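Local structure of CELL WALL surface anchor family protein (Streptococcus pneumoniae, 2WW8) at residues I206-S211 and G596-P601; L700-V705 and T709-P714; F740-K745 and S805-Y810; A754-Q759 and K816-F821. The protein acts as the pilus adhesin RrgA, probably attaching the bacterium to host cells through an integrin I-like domain. All coordinates share one frame; numbering follows the deposited sequence. Where two conformers were deposited one is given.

How the interactions relate
Following the chain from its N terminus, interaction 1 closes the first and longest loop. Its 384 intervening residues include the five-stranded parallel sheet and the magnesium site of Ser234, Ser236 and Asp387, and the contact brings the two flanks of that region together in the Ig-like domain. Interaction 2 follows in series as a short hairpin with three residues between its segments. It touches interaction 1, strands 593-601 and 699-701 being neighbours in one sheet. Interactions 3 and 4 lie far off, the centres of interactions 2 and 3 being about 104 Å apart. The segments of interactions 3 and 4 alternate along the chain, so these two contacts cross and together knit the C-terminal prealbumin-like domain; Lys742 packs on Phe756 where they meet.

Interaction 1 of 4, residues I206-S211 and G596-P601; sequences IELTVS and GTITDP
Val210 and Ile598 mark the closest backbone approach, with their CA atoms 8.9 Å apart on strands that run nearly antiparallel, at 158° between their directions and with axes 9.9 Å apart. That spacing, with no hydrogen bond between the segments, identifies strands facing each other across a sandwich rather than sheet neighbours. Strand 203-218 bonds instead to strands 187-196 and 673-682, and strand 593-601 belongs to the sheet with strands 660-668 and 699-701, as expected of the Ig-like domain.

Ile598 is the central side chain, and its two branches serve different partners. CD1, carried outward by an extended second torsion (chi2 167°), meets Val210 CG2 tip to tip at 3.7 Å. CG2 leaves in the other direction and touches Leu208 CD2 at 3.7 Å, the two side chains sliding past each other in opposite senses. Phe713 packs against Ile598, Leu208 and Val210 alike and thus fills in the same interface.

Leu208 also borders the one polar group here: its CD2 lies 3.8 Å from Asp600 OD2. This oxygen is hydrogen-bonded to Tyr678 OH on strand 673-682, while Asp600 OD1 has a weak bond to Thr698 OG1, just before strand 699-701. The segments are therefore held by van der Waals packing, mostly between apolar side chains, and the buried carboxylate, edged by methyl groups on this side, finds its polar partners outside them.

Interaction 2 of 4, residues L700-V705 and T709-P714; sequences LHPKEV and TVRDFP
Leu700 and Arg711 form an antiparallel hydrogen-bonded pair: Leu700 N donates to Arg711 O at 2.8 Å (168° at the hydrogen), and Arg711 N returns a bond to Leu700 O at 2.9 Å (170°). Beside this pair the His701 side chain can be traced outward along Val710. His701 CB lies 4.0 Å from Thr709 O. His701 CG stays at a similar distance from that carbonyl, and His701 CD2 approaches Thr709 O to 3.7 Å, obliquely to the ring. With chi1 at -74°, CG stands beside the backbone N, and the imidazole runs alongside the valine, pointing the same way. At the far end His701 NE2 comes within 3.7 Å of Val710 CG2, while His701 CE1 is 4.1 Å from Val710 CG1, the methyl that sits over one ring face, offset toward the rim.

The two short strands make a beta hairpin at the border of the Ig-like domain's sheet, where strand 699-701 lies between strands 593-601 and 711-712. Past the paired residues the chains diverge, and a water bridges the gap, accepting from Lys703 N and apparently donating to Thr709 O.

On the face that Leu700 and Arg711 share, the Pro702 ring crosses the Arg711 side chain at about a right angle, Pro702 CG lying 4.1 Å from Arg711 CG. Arg711 then bends back at chi2, bringing its guanidinium under Thr709 CG2, which stands 3.4 Å above the centre of the plane; NH2 forms a salt bridge with Glu186. Phe713 turns its ring edge toward Leu700 N, and its CE1 also touches Leu700 CB.

Interaction 3 of 4, residues F740-K745 and S805-Y810; sequences FIKVNK and SEPAGY
Asn744 and Tyr810 have their CA atoms 8.4 Å apart, and Lys742 and Pro807 stand at 9.6 Å, so strand 740-744 is joined to the loop 805-810 by side chains without backbone pairing. The setting is a prealbumin-like domain of the CNA_B type with an intramolecular isopeptide bond: Lys742 NZ is covalently linked to Asn854 CG, tying strand 736-744 to its parallel neighbour 849-854. Such cross-links are a hallmark of Gram-positive pilins and probably help the domain resist pulling forces. Glu803 also packs on Lys742, and an acidic residue alongside is a usual feature of these bonds.

The loop is shaped by a type II beta turn from Pro807 to Tyr810. Gly809 takes its third position with a positive phi (88°), and a weak bond from Tyr810 N to Pro807 O, 3.1 Å long, closes it. At the start of the turn Pro807 CD comes 4.3 Å from Lys742 NZ, so the proline ring borders the isopeptide nitrogen. At its end the Tyr810 side chain reaches back to the strand and also rests on Asn854.

Asn744 holds CG anti to its own N (chi1 -175°), and its side chain crosses the tyrosine at about a right angle, the amide and ring planes 87° apart. Its OD1 is engaged by Asn746 N in an Asx turn, which helps set the amide's rotation. The other end of that amide gives a weak hydrogen bond: ND2 lies near the plane of the Tyr810 ring, at its edge, 3.0 Å from Tyr810 OH.

Interaction 4 of 4, residues A754-Q759 and K816-F821; sequences AVFSLQ and KPIVAF
The Phe756 ring receives Ile818 CG1 obliquely, 4.4 Å from Phe756 CE2, while the Phe821 ring is met, again obliquely, by Leu758 CD1 at 4.0 Å from Phe821 CZ. Phe821 also meets the ring of Tyr799, the two planes being within about 5° of parallel. The leucine and Phe821 side chains cross at about a right angle, and the same Leu758 methyl, CD1, lies 4.1 Å from Phe821 CE1, so it is shared by CZ and CE1.

No hydrogen bond joins the segments: the CA atoms of Leu758 and Val819 are 9.6 Å apart because strand 797-805 lies between them, antiparallel to both, in one sheet of the prealbumin-like domain. The side chains bridge over this middle strand on the face that packs against strand 736-744, where Phe756 lies on Lys742 and Phe821 on Ile738.

A classic beta bulge interrupts strand 816-824, Ile818 and Val819 both lying opposite Leu801; the psi of Ile818 (-58°) departs from strand values. Further along, Phe821 has CG between its backbone N and carbonyl carbon (chi1 60°), an orientation that swings the ring toward Leu758 CD1.

Interaction 1 of 4, residues I206-S211 and G596-P601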
loop_
_atom_site.group_PDB
_atom_site.type_symbol
_atom_site.label_atom_id
_atom_site.label_comp_id
_atom_site.label_asym_id
_atom_site.label_seq_id
_atom_site.Cartn_x
_atom_site.Cartn_y
_atom_site.Cartn_z
ATOM N N ILE A 206 3.131 11.434 -7.375
ATOM C CA ILE A 206 3.440 10.094 -7.813
ATOM C C ILE A 206 4.382 9.486 -6.768
ATOM O O ILE A 206 5.293 10.156 -6.291
ATOM C CB ILE A 206 4.184 10.088 -9.177
ATOM C CG1 ILE A 206 3.387 10.859 -10.236
ATOM C CG2 ILE A 206 4.281 8.661 -9.667
ATOM C CD1 ILE A 206 2.044 10.261 -10.511
ATOM N N GLU A 207 4.158 8.214 -6.455
ATOM C CA GLU A 207 4.987 7.450 -5.519
ATOM C C GLU A 207 5.427 6.133 -6.156
ATOM O O GLU A 207 4.571 5.406 -6.673
ATOM C CB GLU A 207 4.147 7.146 -4.261
ATOM C CG GLU A 207 4.825 6.209 -3.237
ATOM C CD GLU A 207 3.761 5.545 -2.375
ATOM O OE1 GLU A 207 3.194 4.465 -2.759
ATOM O OE2 GLU A 207 3.508 6.168 -1.318
ATOM N N LEU A 208 6.717 5.797 -6.028
ATOM C CA LEU A 208 7.358 4.533 -6.439
ATOM C C LEU A 208 8.006 3.984 -5.181
ATOM O O LEU A 208 8.566 4.758 -4.411
ATOM C CB LEU A 208 8.449 4.757 -7.499
ATOM C CG LEU A 208 7.995 4.949 -8.949
ATOM C CD1 LEU A 208 7.294 6.292 -9.154
ATOM C CD2 LEU A 208 9.205 4.765 -9.892
ATOM N N THR A 209 7.878 2.669 -4.979
ATOM C CA THR A 209 8.594 2.014 -3.907
ATOM C C THR A 209 9.271 0.751 -4.458
ATOM O O THR A 209 8.838 0.222 -5.489
ATOM C CB THR A 209 7.713 1.638 -2.706
ATOM O OG1 THR A 209 6.910 0.484 -2.998
ATOM C CG2 THR A 209 6.832 2.786 -2.215
ATOM N N VAL A 210 10.326 0.304 -3.760
ATOM C CA VAL A 210 11.050 -0.903 -4.106
ATOM C C VAL A 210 11.462 -1.508 -2.764
ATOM O O VAL A 210 11.928 -0.801 -1.882
ATOM C CB VAL A 210 12.307 -0.614 -4.954
ATOM C CG1 VAL A 210 13.051 -1.929 -5.185
ATOM C CG2 VAL A 210 11.893 -0.030 -6.329
ATOM N N SER A 211 11.245 -2.807 -2.615
ATOM C CA SER A 211 11.686 -3.520 -1.422
ATOM C C SER A 211 12.432 -4.749 -1.899
ATOM O O SER A 211 12.103 -5.332 -2.960
ATOM C CB SER A 211 10.487 -3.888 -0.565
ATOM O OG SER A 211 9.917 -5.069 -1.074
ATOM N N GLY A 596 20.991 -1.452 -7.698
ATOM C CA GLY A 596 19.824 -1.366 -8.565
ATOM C C GLY A 596 19.498 0.050 -9.022
ATOM O O GLY A 596 19.882 1.028 -8.343
ATOM N N THR A 597 18.787 0.135 -10.140
ATOM C CA THR A 597 18.382 1.395 -10.769
ATOM C C THR A 597 16.888 1.446 -11.100
ATOM O O THR A 597 16.317 0.546 -11.727
ATOM C CB THR A 597 19.213 1.537 -12.084
ATOM O OG1 THR A 597 20.599 1.572 -11.701
ATOM C CG2 THR A 597 18.893 2.815 -12.876
ATOM N N ILE A 598 16.229 2.527 -10.743
ATOM C CA ILE A 598 14.892 2.735 -11.293
ATOM C C ILE A 598 14.997 3.692 -12.468
ATOM O O ILE A 598 15.633 4.739 -12.321
ATOM C CB ILE A 598 13.940 3.338 -10.281
ATOM C CG1 ILE A 598 13.772 2.415 -9.083
ATOM C CG2 ILE A 598 12.569 3.670 -10.968
ATOM C CD1 ILE A 598 13.088 3.059 -7.897
ATOM N N THR A 599 14.369 3.353 -13.595
ATOM C CA THR A 599 14.326 4.238 -14.753
ATOM C C THR A 599 12.868 4.596 -14.991
ATOM O O THR A 599 11.982 3.722 -15.190
ATOM C CB THR A 599 14.899 3.572 -16.011
ATOM O OG1 THR A 599 16.243 3.127 -15.721
ATOM C CG2 THR A 599 14.937 4.561 -17.219
ATOM N N ASP A 600 12.620 5.902 -14.973
ATOM C CA ASP A 600 11.246 6.437 -14.915
ATOM C C ASP A 600 11.070 7.644 -15.850
ATOM O O ASP A 600 11.142 8.808 -15.399
ATOM C CB ASP A 600 10.874 6.793 -13.473
ATOM C CG ASP A 600 9.434 7.274 -13.315
ATOM O OD1 ASP A 600 8.594 7.172 -14.242
ATOM O OD2 ASP A 600 9.124 7.788 -12.224
ATOM N N PRO A 601 10.804 7.365 -17.152
ATOM C CA PRO A 601 10.550 8.425 -18.137
ATOM C C PRO A 601 9.155 9.023 -17.909
ATOM O O PRO A 601 8.202 8.271 -17.582
ATOM C CB PRO A 601 10.642 7.708 -19.495
ATOM C CG PRO A 601 10.862 6.272 -19.254
ATOM C CD PRO A 601 10.726 6.018 -17.749
#

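Interaction 2 of 4, residues L700-V705 and T709-P714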
loop_
_atom_site.group_PDB
_atom_site.type_symbol
_atom_site.label_atom_id
_atom_site.label_comp_id
_atom_site.label_asym_id
_atom_site.label_seq_id
_atom_site.Cartn_x
_atom_site.Cartn_y
_atom_site.Cartn_z
ATOM N N LEU A 700 12.759 -1.429 -13.011
ATOM C CA LEU A 700 13.794 -1.653 -12.018
ATOM C C LEU A 700 14.803 -2.621 -12.626
ATOM O O LEU A 700 14.412 -3.711 -13.124
ATOM C CB LEU A 700 13.150 -2.305 -10.782
ATOM C CG LEU A 700 14.165 -2.878 -9.764
ATOM C CD1 LEU A 700 15.005 -1.760 -9.155
ATOM C CD2 LEU A 700 13.421 -3.692 -8.676
ATOM N N HIS A 701 16.084 -2.248 -12.630
ATOM C CA HIS A 701 17.138 -3.242 -12.897
ATOM C C HIS A 701 17.607 -3.579 -11.476
ATOM O O HIS A 701 18.253 -2.740 -10.867
ATOM C CB HIS A 701 18.335 -2.678 -13.683
ATOM C CG HIS A 701 18.038 -2.450 -15.134
ATOM N ND1 HIS A 701 17.273 -1.394 -15.579
ATOM C CD2 HIS A 701 18.411 -3.135 -16.242
ATOM C CE1 HIS A 701 17.169 -1.443 -16.898
ATOM N NE2 HIS A 701 17.873 -2.478 -17.328
ATOM N N PRO A 702 17.295 -4.793 -10.956
ATOM C CA PRO A 702 17.716 -5.078 -9.582
ATOM C C PRO A 702 19.226 -5.055 -9.384
ATOM O O PRO A 702 19.660 -4.829 -8.264
ATOM C CB PRO A 702 17.216 -6.541 -9.338
ATOM C CG PRO A 702 16.042 -6.652 -10.250
ATOM C CD PRO A 702 16.469 -5.880 -11.505
ATOM N N LYS A 703 20.021 -5.321 -10.410
ATOM C CA LYS A 703 21.493 -5.420 -10.253
ATOM C C LYS A 703 22.102 -4.795 -11.502
ATOM O O LYS A 703 21.745 -5.204 -12.627
ATOM C CB LYS A 703 21.938 -6.891 -10.046
ATOM C CG LYS A 703 21.176 -7.746 -8.991
ATOM C CD LYS A 703 21.728 -9.202 -8.742
ATOM C CE LYS A 703 20.859 -10.191 -7.852
ATOM N NZ LYS A 703 19.270 -10.384 -7.773
ATOM N N GLU A 704 22.940 -3.759 -11.376
ATOM C CA GLU A 704 23.695 -3.268 -12.548
ATOM C C GLU A 704 24.530 -4.366 -13.178
ATOM O O GLU A 704 24.628 -4.406 -14.388
ATOM C CB GLU A 704 24.535 -2.007 -12.284
ATOM C CG GLU A 704 23.615 -0.722 -12.381
ATOM C CD GLU A 704 23.723 0.060 -13.695
ATOM O OE1 GLU A 704 24.905 0.041 -14.146
ATOM O OE2 GLU A 704 22.707 0.659 -14.224
ATOM N N VAL A 705 25.018 -5.321 -12.384
ATOM C CA VAL A 705 25.724 -6.496 -12.910
ATOM C C VAL A 705 24.861 -7.282 -13.953
ATOM O O VAL A 705 25.409 -7.763 -14.960
ATOM C CB VAL A 705 26.418 -7.324 -11.773
ATOM C CG1 VAL A 705 25.663 -8.596 -11.379
ATOM C CG2 VAL A 705 27.839 -7.685 -12.162
ATOM N N THR A 709 18.186 -8.156 -16.836
ATOM C CA THR A 709 17.104 -8.443 -15.890
ATOM C C THR A 709 16.410 -7.152 -15.563
ATOM O O THR A 709 16.992 -6.294 -14.916
ATOM C CB THR A 709 17.625 -9.115 -14.603
ATOM O OG1 THR A 709 18.268 -10.306 -15.030
ATOM C CG2 THR A 709 16.488 -9.475 -13.692
ATOM N N VAL A 710 15.185 -7.007 -16.071
ATOM C CA VAL A 710 14.418 -5.800 -16.028
ATOM C C VAL A 710 13.043 -6.200 -15.514
ATOM O O VAL A 710 12.409 -7.158 -15.991
ATOM C CB VAL A 710 14.247 -5.217 -17.432
ATOM C CG1 VAL A 710 13.874 -3.781 -17.275
ATOM C CG2 VAL A 710 15.545 -5.275 -18.136
ATOM N N ARG A 711 12.585 -5.460 -14.523
ATOM C CA ARG A 711 11.229 -5.619 -14.019
ATOM C C ARG A 711 10.414 -4.320 -14.226
ATOM O O ARG A 711 10.866 -3.272 -13.797
ATOM C CB ARG A 711 11.258 -5.919 -12.507
ATOM C CG ARG A 711 12.309 -6.969 -12.013
ATOM C CD ARG A 711 12.047 -8.264 -12.719
ATOM N NE ARG A 711 12.815 -9.370 -12.154
ATOM C CZ ARG A 711 13.212 -10.412 -12.862
ATOM N NH1 ARG A 711 12.956 -10.459 -14.167
ATOM N NH2 ARG A 711 13.892 -11.395 -12.285
ATOM N N ASP A 712 9.226 -4.412 -14.826
ATOM C CA ASP A 712 8.315 -3.305 -15.035
ATOM C C ASP A 712 7.522 -2.914 -13.783
ATOM O O ASP A 712 7.032 -3.757 -13.055
ATOM C CB ASP A 712 7.325 -3.608 -16.177
ATOM C CG ASP A 712 8.002 -3.546 -17.530
ATOM O OD1 ASP A 712 8.317 -2.404 -17.924
ATOM O OD2 ASP A 712 8.315 -4.611 -18.141
ATOM N N PHE A 713 7.391 -1.612 -13.577
ATOM C CA PHE A 713 6.413 -1.037 -12.660
ATOM C C PHE A 713 5.046 -0.899 -13.356
ATOM O O PHE A 713 4.972 -0.626 -14.570
ATOM C CB PHE A 713 6.859 0.406 -12.299
ATOM C CG PHE A 713 7.987 0.460 -11.306
ATOM C CD1 PHE A 713 9.307 0.365 -11.718
ATOM C CD2 PHE A 713 7.709 0.766 -9.975
ATOM C CE1 PHE A 713 10.344 0.462 -10.767
ATOM C CE2 PHE A 713 8.703 0.871 -9.027
ATOM C CZ PHE A 713 10.027 0.727 -9.431
ATOM N N PRO A 714 3.953 -0.969 -12.587
ATOM C CA PRO A 714 2.656 -0.711 -13.232
ATOM C C PRO A 714 2.428 0.809 -13.438
ATOM O O PRO A 714 3.148 1.577 -12.805
ATOM C CB PRO A 714 1.666 -1.280 -12.217
ATOM C CG PRO A 714 2.347 -1.092 -10.891
ATOM C CD PRO A 714 3.825 -1.278 -11.148
HETATM O O HOH W 1 19.044 -6.123 -13.241
#

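Interaction 3 of 4, residues F740-K745 and S805-Y810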
loop_
_atom_site.group_PDB
_atom_site.type_symbol
_atom_site.label_atom_id
_atom_site.label_comp_id
_atom_site.label_asym_id
_atom_site.label_seq_id
_atom_site.Cartn_x
_atom_site.Cartn_y
_atom_site.Cartn_z
ATOM N N PHE A 740 -41.027 58.247 -48.633
ATOM C CA PHE A 740 -42.090 58.552 -49.599
ATOM C C PHE A 740 -41.518 59.651 -50.507
ATOM O O PHE A 740 -40.683 60.475 -50.082
ATOM C CB PHE A 740 -43.340 59.106 -48.907
ATOM C CG PHE A 740 -43.987 58.185 -47.891
ATOM C CD1 PHE A 740 -43.592 58.169 -46.556
ATOM C CD2 PHE A 740 -45.042 57.371 -48.256
ATOM C CE1 PHE A 740 -44.211 57.324 -45.618
ATOM C CE2 PHE A 740 -45.665 56.531 -47.316
ATOM C CZ PHE A 740 -45.261 56.513 -45.987
ATOM N N ILE A 741 -41.940 59.642 -51.771
ATOM C CA ILE A 741 -41.568 60.691 -52.697
ATOM C C ILE A 741 -42.855 61.433 -53.047
ATOM O O ILE A 741 -43.822 60.835 -53.572
ATOM C CB ILE A 741 -40.888 60.162 -53.954
ATOM C CG1 ILE A 741 -39.624 59.381 -53.589
ATOM C CG2 ILE A 741 -40.520 61.342 -54.888
ATOM C CD1 ILE A 741 -39.635 57.960 -54.025
ATOM N N LYS A 742 -42.867 62.731 -52.717
ATOM C CA LYS A 742 -43.977 63.613 -53.098
ATOM C C LYS A 742 -43.853 63.957 -54.588
ATOM O O LYS A 742 -42.798 64.446 -55.019
ATOM C CB LYS A 742 -43.934 64.928 -52.311
ATOM C CG LYS A 742 -45.199 65.799 -52.611
ATOM C CD LYS A 742 -46.410 65.198 -51.865
ATOM C CE LYS A 742 -47.690 66.035 -52.003
ATOM N NZ LYS A 742 -47.984 66.276 -53.443
ATOM N N VAL A 743 -44.903 63.725 -55.373
ATOM C CA VAL A 743 -44.824 63.945 -56.819
ATOM C C VAL A 743 -46.085 64.575 -57.411
ATOM O O VAL A 743 -47.183 64.507 -56.840
ATOM C CB VAL A 743 -44.554 62.621 -57.635
ATOM C CG1 VAL A 743 -43.294 61.911 -57.144
ATOM C CG2 VAL A 743 -45.791 61.686 -57.602
ATOM N N ASN A 744 -45.898 65.146 -58.599
ATOM C CA ASN A 744 -46.995 65.482 -59.471
ATOM C C ASN A 744 -47.770 64.202 -59.874
ATOM O O ASN A 744 -47.139 63.253 -60.357
ATOM C CB ASN A 744 -46.392 66.185 -60.693
ATOM C CG ASN A 744 -47.450 66.711 -61.643
ATOM O OD1 ASN A 744 -48.403 66.031 -61.998
ATOM N ND2 ASN A 744 -47.278 67.945 -62.052
ATOM N N LYS A 745 -49.100 64.220 -59.715
ATOM C CA LYS A 745 -50.011 63.100 -60.027
ATOM C C LYS A 745 -49.841 62.698 -61.498
ATOM O O LYS A 745 -49.725 61.532 -61.791
ATOM C CB LYS A 745 -51.491 63.516 -59.854
ATOM C CG LYS A 745 -52.469 62.363 -60.017
ATOM C CD LYS A 745 -53.901 62.854 -60.125
ATOM C CE LYS A 745 -54.980 61.729 -60.056
ATOM N NZ LYS A 745 -54.519 60.615 -59.171
ATOM N N SER A 805 -49.454 71.018 -45.912
ATOM C CA SER A 805 -49.705 71.932 -47.015
ATOM C C SER A 805 -49.104 71.425 -48.336
ATOM O O SER A 805 -47.998 70.887 -48.375
ATOM C CB SER A 805 -49.197 73.333 -46.672
ATOM O OG SER A 805 -47.789 73.431 -46.744
ATOM N N GLU A 806 -49.874 71.550 -49.410
ATOM C CA GLU A 806 -49.460 71.211 -50.765
ATOM C C GLU A 806 -48.353 72.176 -51.222
ATOM O O GLU A 806 -48.200 73.268 -50.686
ATOM C CB GLU A 806 -50.675 71.353 -51.690
ATOM C CG GLU A 806 -50.927 72.804 -52.139
ATOM C CD GLU A 806 -51.629 73.702 -51.106
ATOM O OE1 GLU A 806 -52.135 73.218 -50.054
ATOM O OE2 GLU A 806 -51.682 74.923 -51.371
ATOM N N PRO A 807 -47.593 71.814 -52.249
ATOM C CA PRO A 807 -46.673 72.835 -52.742
ATOM C C PRO A 807 -47.354 73.842 -53.652
ATOM O O PRO A 807 -48.447 73.544 -54.125
ATOM C CB PRO A 807 -45.672 72.027 -53.562
ATOM C CG PRO A 807 -46.058 70.655 -53.447
ATOM C CD PRO A 807 -47.472 70.551 -52.999
ATOM N N ALA A 808 -46.719 74.998 -53.886
ATOM C CA ALA A 808 -47.223 76.082 -54.706
ATOM C C ALA A 808 -47.554 75.447 -56.056
ATOM O O ALA A 808 -46.791 74.585 -56.494
ATOM C CB ALA A 808 -46.143 77.201 -54.859
ATOM N N GLY A 809 -48.672 75.823 -56.685
ATOM C CA GLY A 809 -49.096 75.247 -57.954
ATOM C C GLY A 809 -49.948 73.984 -57.913
ATOM O O GLY A 809 -50.364 73.467 -58.963
ATOM N N TYR A 810 -50.259 73.524 -56.699
ATOM C CA TYR A 810 -51.016 72.278 -56.526
ATOM C C TYR A 810 -52.338 72.567 -55.822
ATOM O O TYR A 810 -52.452 73.576 -55.100
ATOM C CB TYR A 810 -50.102 71.222 -55.863
ATOM C CG TYR A 810 -49.079 70.806 -56.902
ATOM C CD1 TYR A 810 -47.970 71.612 -57.149
ATOM C CD2 TYR A 810 -49.269 69.637 -57.657
ATOM C CE1 TYR A 810 -47.048 71.285 -58.134
ATOM C CE2 TYR A 810 -48.382 69.294 -58.669
ATOM C CZ TYR A 810 -47.275 70.120 -58.881
ATOM O OH TYR A 810 -46.380 69.767 -59.843
#

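Interaction 4 of 4, residues A754-Q759 and K816-F821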
loop_
_atom_site.group_PDB
_atom_site.type_symbol
_atom_site.label_atom_id
_atom_site.label_comp_id
_atom_site.label_asym_id
_atom_site.label_seq_id
_atom_site.Cartn_x
_atom_site.Cartn_y
_atom_site.Cartn_z
ATOM N N ALA A 754 -43.644 70.819 -50.280
ATOM C CA ALA A 754 -44.807 70.295 -49.530
ATOM C C ALA A 754 -44.395 70.129 -48.067
ATOM O O ALA A 754 -43.218 69.901 -47.791
ATOM C CB ALA A 754 -45.319 68.943 -50.104
ATOM N N VAL A 755 -45.349 70.200 -47.150
ATOM C CA VAL A 755 -45.056 70.102 -45.715
ATOM C C VAL A 755 -45.890 68.979 -45.090
ATOM O O VAL A 755 -47.104 68.924 -45.263
ATOM C CB VAL A 755 -45.320 71.441 -45.005
ATOM C CG1 VAL A 755 -45.156 71.308 -43.491
ATOM C CG2 VAL A 755 -44.412 72.561 -45.587
ATOM N N PHE A 756 -45.244 68.065 -44.378
ATOM C CA PHE A 756 -45.926 66.903 -43.815
ATOM C C PHE A 756 -45.534 66.747 -42.351
ATOM O O PHE A 756 -44.471 67.236 -41.957
ATOM C CB PHE A 756 -45.451 65.638 -44.525
ATOM C CG PHE A 756 -45.990 65.481 -45.935
ATOM C CD1 PHE A 756 -45.462 66.219 -46.982
ATOM C CD2 PHE A 756 -46.997 64.570 -46.211
ATOM C CE1 PHE A 756 -45.921 66.065 -48.271
ATOM C CE2 PHE A 756 -47.488 64.416 -47.510
ATOM C CZ PHE A 756 -46.946 65.157 -48.536
ATOM N N SER A 757 -46.365 66.046 -41.585
ATOM C CA SER A 757 -46.060 65.738 -40.209
ATOM C C SER A 757 -46.389 64.273 -40.005
ATOM O O SER A 757 -47.466 63.827 -40.386
ATOM C CB SER A 757 -46.873 66.623 -39.261
ATOM O OG SER A 757 -46.412 67.962 -39.336
ATOM N N LEU A 758 -45.458 63.537 -39.401
ATOM C CA LEU A 758 -45.656 62.126 -39.053
ATOM C C LEU A 758 -46.240 61.990 -37.645
ATOM O O LEU A 758 -45.595 62.390 -36.681
ATOM C CB LEU A 758 -44.336 61.351 -39.175
ATOM C CG LEU A 758 -44.352 59.821 -39.037
ATOM C CD1 LEU A 758 -45.501 59.105 -39.774
ATOM C CD2 LEU A 758 -42.973 59.236 -39.449
ATOM N N GLN A 759 -47.451 61.448 -37.527
ATOM C CA GLN A 759 -48.061 61.237 -36.213
ATOM C C GLN A 759 -47.911 59.804 -35.738
ATOM O O GLN A 759 -47.834 58.883 -36.551
ATOM C CB GLN A 759 -49.544 61.595 -36.219
ATOM C CG GLN A 759 -49.835 62.998 -36.739
ATOM C CD GLN A 759 -49.528 64.063 -35.716
ATOM O OE1 GLN A 759 -48.433 64.634 -35.671
ATOM N NE2 GLN A 759 -50.508 64.322 -34.855
ATOM N N LYS A 816 -54.364 67.123 -43.929
ATOM C CA LYS A 816 -55.201 65.968 -44.256
ATOM C C LYS A 816 -54.421 64.659 -43.980
ATOM O O LYS A 816 -53.240 64.595 -44.307
ATOM C CB LYS A 816 -55.694 66.025 -45.725
ATOM C CG LYS A 816 -56.651 67.179 -46.130
ATOM C CD LYS A 816 -58.005 67.155 -45.388
ATOM C CE LYS A 816 -58.808 68.449 -45.664
ATOM N NZ LYS A 816 -59.421 68.936 -44.407
ATOM N N PRO A 817 -55.071 63.611 -43.414
ATOM C CA PRO A 817 -54.420 62.300 -43.313
ATOM C C PRO A 817 -54.143 61.715 -44.717
ATOM O O PRO A 817 -55.005 61.773 -45.592
ATOM C CB PRO A 817 -55.475 61.431 -42.604
ATOM C CG PRO A 817 -56.803 62.077 -42.922
ATOM C CD PRO A 817 -56.522 63.555 -43.115
ATOM N N ILE A 818 -52.949 61.185 -44.948
ATOM C CA ILE A 818 -52.610 60.595 -46.252
ATOM C C ILE A 818 -52.377 59.074 -46.180
ATOM O O ILE A 818 -53.075 58.295 -46.843
ATOM C CB ILE A 818 -51.393 61.286 -46.909
ATOM C CG1 ILE A 818 -51.560 62.810 -46.874
ATOM C CG2 ILE A 818 -51.185 60.785 -48.367
ATOM C CD1 ILE A 818 -52.759 63.267 -47.693
ATOM N N VAL A 819 -51.426 58.662 -45.343
ATOM C CA VAL A 819 -51.028 57.260 -45.285
ATOM C C VAL A 819 -51.013 56.776 -43.839
ATOM O O VAL A 819 -50.601 57.517 -42.926
ATOM C CB VAL A 819 -49.585 57.021 -45.808
ATOM C CG1 VAL A 819 -49.305 55.505 -45.916
ATOM C CG2 VAL A 819 -49.339 57.685 -47.152
ATOM N N ALA A 820 -51.461 55.530 -43.672
ATOM C CA ALA A 820 -51.328 54.777 -42.421
ATOM C C ALA A 820 -50.356 53.628 -42.629
ATOM O O ALA A 820 -50.295 53.028 -43.712
ATOM C CB ALA A 820 -52.669 54.214 -41.954
ATOM N N PHE A 821 -49.599 53.320 -41.581
ATOM C CA PHE A 821 -48.780 52.098 -41.620
ATOM C C PHE A 821 -48.412 51.744 -40.185
ATOM O O PHE A 821 -48.657 52.550 -39.289
ATOM C CB PHE A 821 -47.515 52.272 -42.471
ATOM C CG PHE A 821 -46.584 53.366 -41.989
ATOM C CD1 PHE A 821 -46.675 54.657 -42.505
ATOM C CD2 PHE A 821 -45.619 53.117 -41.008
ATOM C CE1 PHE A 821 -45.809 55.671 -42.063
ATOM C CE2 PHE A 821 -44.757 54.109 -40.564
ATOM C CZ PHE A 821 -44.838 55.384 -41.093
#